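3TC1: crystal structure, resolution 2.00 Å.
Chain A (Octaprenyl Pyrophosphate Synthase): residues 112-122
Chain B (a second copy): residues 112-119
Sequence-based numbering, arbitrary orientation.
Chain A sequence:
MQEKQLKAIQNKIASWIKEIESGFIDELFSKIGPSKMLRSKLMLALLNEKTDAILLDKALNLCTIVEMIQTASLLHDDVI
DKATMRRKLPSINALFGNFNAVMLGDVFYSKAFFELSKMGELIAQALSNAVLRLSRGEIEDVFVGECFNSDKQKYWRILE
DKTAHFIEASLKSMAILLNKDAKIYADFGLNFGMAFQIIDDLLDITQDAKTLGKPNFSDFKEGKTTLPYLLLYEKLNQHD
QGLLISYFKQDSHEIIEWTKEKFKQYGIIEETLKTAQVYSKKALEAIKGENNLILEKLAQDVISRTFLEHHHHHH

Chain A (112-122) AFFELSKMGEL
Chain B (112-119) AFFELSKM

Two copies of one protein meet here through a small, largely apolar contact, in which the ring of Phe B113 lodges against Phe A113, Leu A116 and Ser A117 while the carboxylate of Glu A121 reaches the turn of chain B; no direct hydrogen bond or salt bridge crosses between the stretches, and together they bury 298 Å². Each stretch enters as a helix already under way at residue 112, with phi/psi near -65/-40 through residue 116, and passes through a type I turn, from Leu A116 to Met A119 in one copy and from Leu B116 to Met B119 in the other, closed by Met A119 N to Leu A116 O at 2.9 Å and Met B119 N to Leu B116 O at 2.8 Å. Gly A120, at phi/psi 101/140, then N-caps the next helix of chain A. The two helical segments run in broadly the same direction; in register, the CA atoms of Phe A113 and Phe B113 lie 7.8 Å apart, those of Glu A121 and Ser B117 5.9 Å.

The same phenylalanine adopts different rotamers in the two copies: Phe A113 is m (chi1 -73°, chi2 -44°), Phe B113 t (chi1 -171°, chi2 83°). Both CA-to-CB bonds point toward the partner stretch, and the rings stack face to face, centroids 4.7 Å apart and planes at 27°. Phe A113 CB sits over a face of the Phe B113 ring, 3.9 Å from its centroid in a CH-pi contact and 3.6 Å from Phe B113 CE1. Phe B113 CZ comes within 3.1 Å of Phe A113 O. Leu A116 (t, p) adds apolar packing, its CD2 3.7 Å from Phe B113 CE2, and Ser A117 OG (chi1 m) lies at the ring edge, 3.7 Å from Phe B113 CE1.

Farther along, Glu A121 extends (t, t) so that its end comes nearer to chain B than its sideways CA-to-CB bond suggests. Its CD lies 3.8 Å from Ser B117 O, and its OE1 3.8 Å from Lys B118 CG, both plain van der Waals approaches. A water bridges the chains, donating to Glu A121 OE1 at 2.7 Å and weakly to Lys B118 O at 3.5 Å; it supplies the protons these two acceptors lack.

Within each copy the lysine charge is paired locally: Lys A118 NZ bridges to Glu A115 OE1 at 2.8 Å and Lys B118 NZ to Glu B115 OE1 at 2.9 Å. Ser B117 (p) donates from OG to Phe B114 O at 2.6 Å.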

ATOM      1  N   ALA A 112      -8.986   4.720  -3.043  1.00 17.39           N
ATOM      2  CA  ALA A 112      -8.902   6.115  -2.621  1.00 18.98           C
ATOM      3  C   ALA A 112      -8.033   6.912  -3.593  1.00 18.18           C
ATOM      4  O   ALA A 112      -8.399   8.007  -4.009  1.00 16.79           O
ATOM      5  CB  ALA A 112      -8.323   6.204  -1.207  1.00 19.71           C
ATOM      6  N   PHE A 113      -6.878   6.355  -3.946  1.00 18.48           N
ATOM      7  CA  PHE A 113      -5.969   7.015  -4.873  1.00 18.80           C
ATOM      8  C   PHE A 113      -6.578   7.126  -6.270  1.00 17.82           C
ATOM      9  O   PHE A 113      -6.343   8.103  -6.964  1.00 17.65           O
ATOM     10  CB  PHE A 113      -4.627   6.272  -4.944  1.00 26.53           C
ATOM     11  CG  PHE A 113      -3.766   6.444  -3.715  1.00 32.27           C
ATOM     12  CD1 PHE A 113      -3.613   7.695  -3.125  1.00 35.14           C
ATOM     13  CD2 PHE A 113      -3.084   5.362  -3.165  1.00 36.94           C
ATOM     14  CE1 PHE A 113      -2.795   7.868  -2.004  1.00 37.44           C
ATOM     15  CE2 PHE A 113      -2.261   5.526  -2.042  1.00 38.48           C
ATOM     16  CZ  PHE A 113      -2.118   6.784  -1.463  1.00 36.53           C
ATOM     17  N   PHE A 114      -7.351   6.127  -6.686  1.00 21.12           N
ATOM     18  CA  PHE A 114      -7.975   6.190  -8.002  1.00 22.28           C
ATOM     19  C   PHE A 114      -8.915   7.391  -8.062  1.00 22.77           C
ATOM     20  O   PHE A 114      -8.888   8.168  -9.014  1.00 23.88           O
ATOM     21  CB  PHE A 114      -8.765   4.913  -8.302  1.00 22.13           C
ATOM     22  CG  PHE A 114      -9.547   4.980  -9.588  1.00 22.23           C
ATOM     23  CD1 PHE A 114      -8.890   5.074 -10.811  1.00 21.18           C
ATOM     24  CD2 PHE A 114     -10.940   5.003  -9.573  1.00 24.98           C
ATOM     25  CE1 PHE A 114      -9.609   5.193 -12.005  1.00 21.01           C
ATOM     26  CE2 PHE A 114     -11.669   5.121 -10.759  1.00 23.95           C
ATOM     27  CZ  PHE A 114     -11.000   5.217 -11.978  1.00 22.96           C
ATOM     28  N   GLU A 115      -9.746   7.544  -7.034  1.00 21.03           N
ATOM     29  CA  GLU A 115     -10.685   8.658  -6.992  1.00 18.13           C
ATOM     30  C   GLU A 115      -9.938   9.977  -6.787  1.00 19.24           C
ATOM     31  O   GLU A 115     -10.369  11.028  -7.267  1.00 19.97           O
ATOM     32  CB  GLU A 115     -11.711   8.438  -5.876  1.00 18.87           C
ATOM     33  CG  GLU A 115     -12.575   7.176  -6.028  1.00 18.06           C
ATOM     34  CD  GLU A 115     -13.388   7.144  -7.323  1.00 20.22           C
ATOM     35  OE1 GLU A 115     -13.726   8.226  -7.842  1.00 17.36           O
ATOM     36  OE2 GLU A 115     -13.704   6.035  -7.813  1.00 19.45           O
ATOM     37  N   LEU A 116      -8.813   9.922  -6.080  1.00 18.16           N
ATOM     38  CA  LEU A 116      -8.007  11.119  -5.844  1.00 20.37           C
ATOM     39  C   LEU A 116      -7.436  11.590  -7.188  1.00 23.36           C
ATOM     40  O   LEU A 116      -7.187  12.780  -7.387  1.00 22.56           O
ATOM     41  CB  LEU A 116      -6.873  10.804  -4.860  1.00 19.34           C
ATOM     42  CG  LEU A 116      -5.868  11.903  -4.480  1.00 16.62           C
ATOM     43  CD1 LEU A 116      -6.589  13.066  -3.807  1.00 16.36           C
ATOM     44  CD2 LEU A 116      -4.808  11.326  -3.546  1.00 15.04           C
ATOM     45  N   SER A 117      -7.245  10.638  -8.102  1.00 34.00           N
ATOM     46  CA  SER A 117      -6.716  10.906  -9.446  1.00 39.02           C
ATOM     47  C   SER A 117      -7.524  11.957 -10.179  1.00 39.60           C
ATOM     48  O   SER A 117      -7.027  12.639 -11.075  1.00 41.70           O
ATOM     49  CB  SER A 117      -6.755   9.641 -10.306  1.00 47.12           C
ATOM     50  OG  SER A 117      -5.671   8.774 -10.048  1.00 52.96           O
ATOM     51  N   LYS A 118      -8.788  12.058  -9.801  1.00 37.26           N
ATOM     52  CA  LYS A 118      -9.713  12.982 -10.431  1.00 37.28           C
ATOM     53  C   LYS A 118      -9.802  14.335  -9.755  1.00 37.28           C
ATOM     54  O   LYS A 118     -10.574  15.187 -10.187  1.00 38.96           O
ATOM     55  CB  LYS A 118     -11.107  12.363 -10.435  1.00 37.40           C
ATOM     56  CG  LYS A 118     -11.134  10.905 -10.821  1.00 38.14           C
ATOM     57  CD  LYS A 118     -12.534  10.354 -10.723  1.00 39.26           C
ATOM     58  CE  LYS A 118     -12.566   8.889 -11.086  1.00 38.67           C
ATOM     59  NZ  LYS A 118     -13.865   8.290 -10.684  1.00 39.74           N
ATOM     60  N   MET A 119      -9.000  14.562  -8.724  1.00 32.64           N
ATOM     61  CA  MET A 119      -9.112  15.815  -7.987  1.00 32.37           C
ATOM     62  C   MET A 119      -8.234  17.026  -8.257  1.00 31.31           C
ATOM     63  O   MET A 119      -8.418  18.065  -7.636  1.00 31.68           O
ATOM     64  CB  MET A 119      -9.069  15.509  -6.493  1.00 42.86           C
ATOM     65  CG  MET A 119     -10.219  14.617  -6.067  1.00 43.80           C
ATOM     66  SD  MET A 119     -11.158  15.273  -4.681  1.00 50.87           S
ATOM     67  CE  MET A 119     -11.207  17.008  -5.083  1.00 46.16           C
ATOM     68  N   GLY A 120      -7.300  16.942  -9.182  1.00 30.30           N
ATOM     69  CA  GLY A 120      -6.474  18.113  -9.387  1.00 28.41           C
ATOM     70  C   GLY A 120      -5.164  17.854  -8.686  1.00 26.58           C
ATOM     71  O   GLY A 120      -5.112  17.302  -7.583  1.00 23.88           O
ATOM     72  N   GLU A 121      -4.101  18.275  -9.346  1.00 25.95           N
ATOM     73  CA  GLU A 121      -2.746  18.067  -8.887  1.00 24.98           C
ATOM     74  C   GLU A 121      -2.378  18.465  -7.464  1.00 23.71           C
ATOM     75  O   GLU A 121      -1.756  17.677  -6.754  1.00 22.43           O
ATOM     76  CB  GLU A 121      -1.801  18.736  -9.874  1.00 31.58           C
ATOM     77  CG  GLU A 121      -0.368  18.334  -9.716  1.00 34.90           C
ATOM     78  CD  GLU A 121       0.438  18.675 -10.943  1.00 38.26           C
ATOM     79  OE1 GLU A 121       1.678  18.550 -10.894  1.00 39.89           O
ATOM     80  OE2 GLU A 121      -0.174  19.061 -11.962  1.00 41.80           O
ATOM     81  N   LEU A 122      -2.745  19.670  -7.042  1.00 22.45           N
ATOM     82  CA  LEU A 122      -2.404  20.126  -5.699  1.00 21.31           C
ATOM     83  C   LEU A 122      -2.963  19.239  -4.593  1.00 21.31           C
ATOM     84  O   LEU A 122      -2.256  18.911  -3.641  1.00 19.97           O
ATOM     85  CB  LEU A 122      -2.871  21.570  -5.486  1.00 27.40           C
ATOM     86  CG  LEU A 122      -2.111  22.660  -6.243  1.00 29.98           C
ATOM     87  CD1 LEU A 122      -2.734  24.017  -5.939  1.00 32.35           C
ATOM     88  CD2 LEU A 122      -0.640  22.640  -5.844  1.00 31.19           C
TER
ATOM     89  N   ALA B 112       5.342   6.658  -5.515  1.00 18.63           N
ATOM     90  CA  ALA B 112       5.037   6.466  -6.925  1.00 19.70           C
ATOM     91  C   ALA B 112       3.800   7.256  -7.345  1.00 20.49           C
ATOM     92  O   ALA B 112       3.795   7.875  -8.405  1.00 19.69           O
ATOM     93  CB  ALA B 112       4.842   4.986  -7.227  1.00 18.96           C
ATOM     94  N   PHE B 113       2.751   7.235  -6.520  1.00 21.81           N
ATOM     95  CA  PHE B 113       1.527   7.971  -6.845  1.00 20.41           C
ATOM     96  C   PHE B 113       1.758   9.471  -6.784  1.00 19.95           C
ATOM     97  O   PHE B 113       1.150  10.235  -7.542  1.00 22.34           O
ATOM     98  CB  PHE B 113       0.399   7.636  -5.874  1.00 23.59           C
ATOM     99  CG  PHE B 113      -0.941   8.200  -6.284  1.00 27.68           C
ATOM    100  CD1 PHE B 113      -1.746   7.529  -7.204  1.00 26.31           C
ATOM    101  CD2 PHE B 113      -1.390   9.409  -5.763  1.00 26.93           C
ATOM    102  CE1 PHE B 113      -2.981   8.055  -7.594  1.00 26.97           C
ATOM    103  CE2 PHE B 113      -2.618   9.944  -6.145  1.00 29.16           C
ATOM    104  CZ  PHE B 113      -3.418   9.263  -7.065  1.00 28.88           C
ATOM    105  N   PHE B 114       2.616   9.894  -5.865  1.00 18.39           N
ATOM    106  CA  PHE B 114       2.909  11.309  -5.725  1.00 19.14           C
ATOM    107  C   PHE B 114       3.471  11.822  -7.043  1.00 19.48           C
ATOM    108  O   PHE B 114       3.045  12.858  -7.551  1.00 20.38           O
ATOM    109  CB  PHE B 114       3.921  11.542  -4.603  1.00 19.72           C
ATOM    110  CG  PHE B 114       4.329  12.984  -4.453  1.00 24.31           C
ATOM    111  CD1 PHE B 114       3.483  13.900  -3.839  1.00 22.85           C
ATOM    112  CD2 PHE B 114       5.541  13.435  -4.975  1.00 25.42           C
ATOM    113  CE1 PHE B 114       3.835  15.248  -3.748  1.00 24.97           C
ATOM    114  CE2 PHE B 114       5.902  14.781  -4.890  1.00 25.93           C
ATOM    115  CZ  PHE B 114       5.049  15.689  -4.277  1.00 23.96           C
ATOM    116  N   GLU B 115       4.427  11.085  -7.598  1.00 17.85           N
ATOM    117  CA  GLU B 115       5.037  11.469  -8.859  1.00 17.05           C
ATOM    118  C   GLU B 115       4.035  11.297 -10.004  1.00 17.06           C
ATOM    119  O   GLU B 115       4.026  12.077 -10.962  1.00 18.38           O
ATOM    120  CB  GLU B 115       6.286  10.620  -9.114  1.00 17.24           C
ATOM    121  CG  GLU B 115       7.398  10.805  -8.087  1.00 19.43           C
ATOM    122  CD  GLU B 115       7.844  12.252  -7.941  1.00 20.97           C
ATOM    123  OE1 GLU B 115       7.755  13.010  -8.928  1.00 20.70           O
ATOM    124  OE2 GLU B 115       8.300  12.630  -6.841  1.00 21.91           O
ATOM    125  N   LEU B 116       3.185  10.280  -9.890  1.00 13.97           N
ATOM    126  CA  LEU B 116       2.178   9.984 -10.909  1.00 17.13           C
ATOM    127  C   LEU B 116       1.220  11.151 -11.172  1.00 18.02           C
ATOM    128  O   LEU B 116       0.799  11.382 -12.312  1.00 19.04           O
ATOM    129  CB  LEU B 116       1.375   8.739 -10.500  1.00 17.60           C
ATOM    130  CG  LEU B 116       0.268   8.262 -11.449  1.00 18.27           C
ATOM    131  CD1 LEU B 116       0.851   7.952 -12.828  1.00 19.73           C
ATOM    132  CD2 LEU B 116      -0.397   7.017 -10.865  1.00 17.50           C
ATOM    133  N   SER B 117       0.887  11.890 -10.123  1.00 24.54           N
ATOM    134  CA  SER B 117      -0.024  13.027 -10.247  1.00 28.56           C
ATOM    135  C   SER B 117       0.469  14.100 -11.224  1.00 30.48           C
ATOM    136  O   SER B 117      -0.291  14.981 -11.626  1.00 31.98           O
ATOM    137  CB  SER B 117      -0.245  13.658  -8.875  1.00 25.77           C
ATOM    138  OG  SER B 117       0.968  14.181  -8.370  1.00 29.90           O
ATOM    139  N   LYS B 118       1.737  14.023 -11.608  1.00 29.28           N
ATOM    140  CA  LYS B 118       2.310  14.999 -12.528  1.00 29.83           C
ATOM    141  C   LYS B 118       2.187  14.525 -13.971  1.00 30.70           C
ATOM    142  O   LYS B 118       2.565  15.234 -14.907  1.00 31.15           O
ATOM    143  CB  LYS B 118       3.786  15.222 -12.185  1.00 32.40           C
ATOM    144  CG  LYS B 118       4.035  15.613 -10.734  1.00 31.62           C
ATOM    145  CD  LYS B 118       5.522  15.610 -10.415  1.00 32.80           C
ATOM    146  CE  LYS B 118       5.776  15.963  -8.959  1.00 31.73           C
ATOM    147  NZ  LYS B 118       7.213  15.825  -8.591  1.00 32.15           N
ATOM    148  N   MET B 119       1.651  13.321 -14.144  1.00 29.09           N
ATOM    149  CA  MET B 119       1.487  12.723 -15.463  1.00 29.45           C
ATOM    150  C   MET B 119       0.171  13.093 -16.143  1.00 29.68           C
ATOM    151  O   MET B 119       0.001  12.863 -17.340  1.00 29.60           O
ATOM    152  CB  MET B 119       1.571  11.196 -15.357  1.00 30.96           C
ATOM    153  CG  MET B 119       2.951  10.645 -15.018  1.00 31.73           C
ATOM    154  SD  MET B 119       4.116  10.818 -16.390  1.00 33.60           S
ATOM    155  CE  MET B 119       5.661  10.848 -15.503  1.00 34.60           C
TER
HETATM  156  O   HOH W   1       2.831  18.309 -13.304  1.00 43.63           O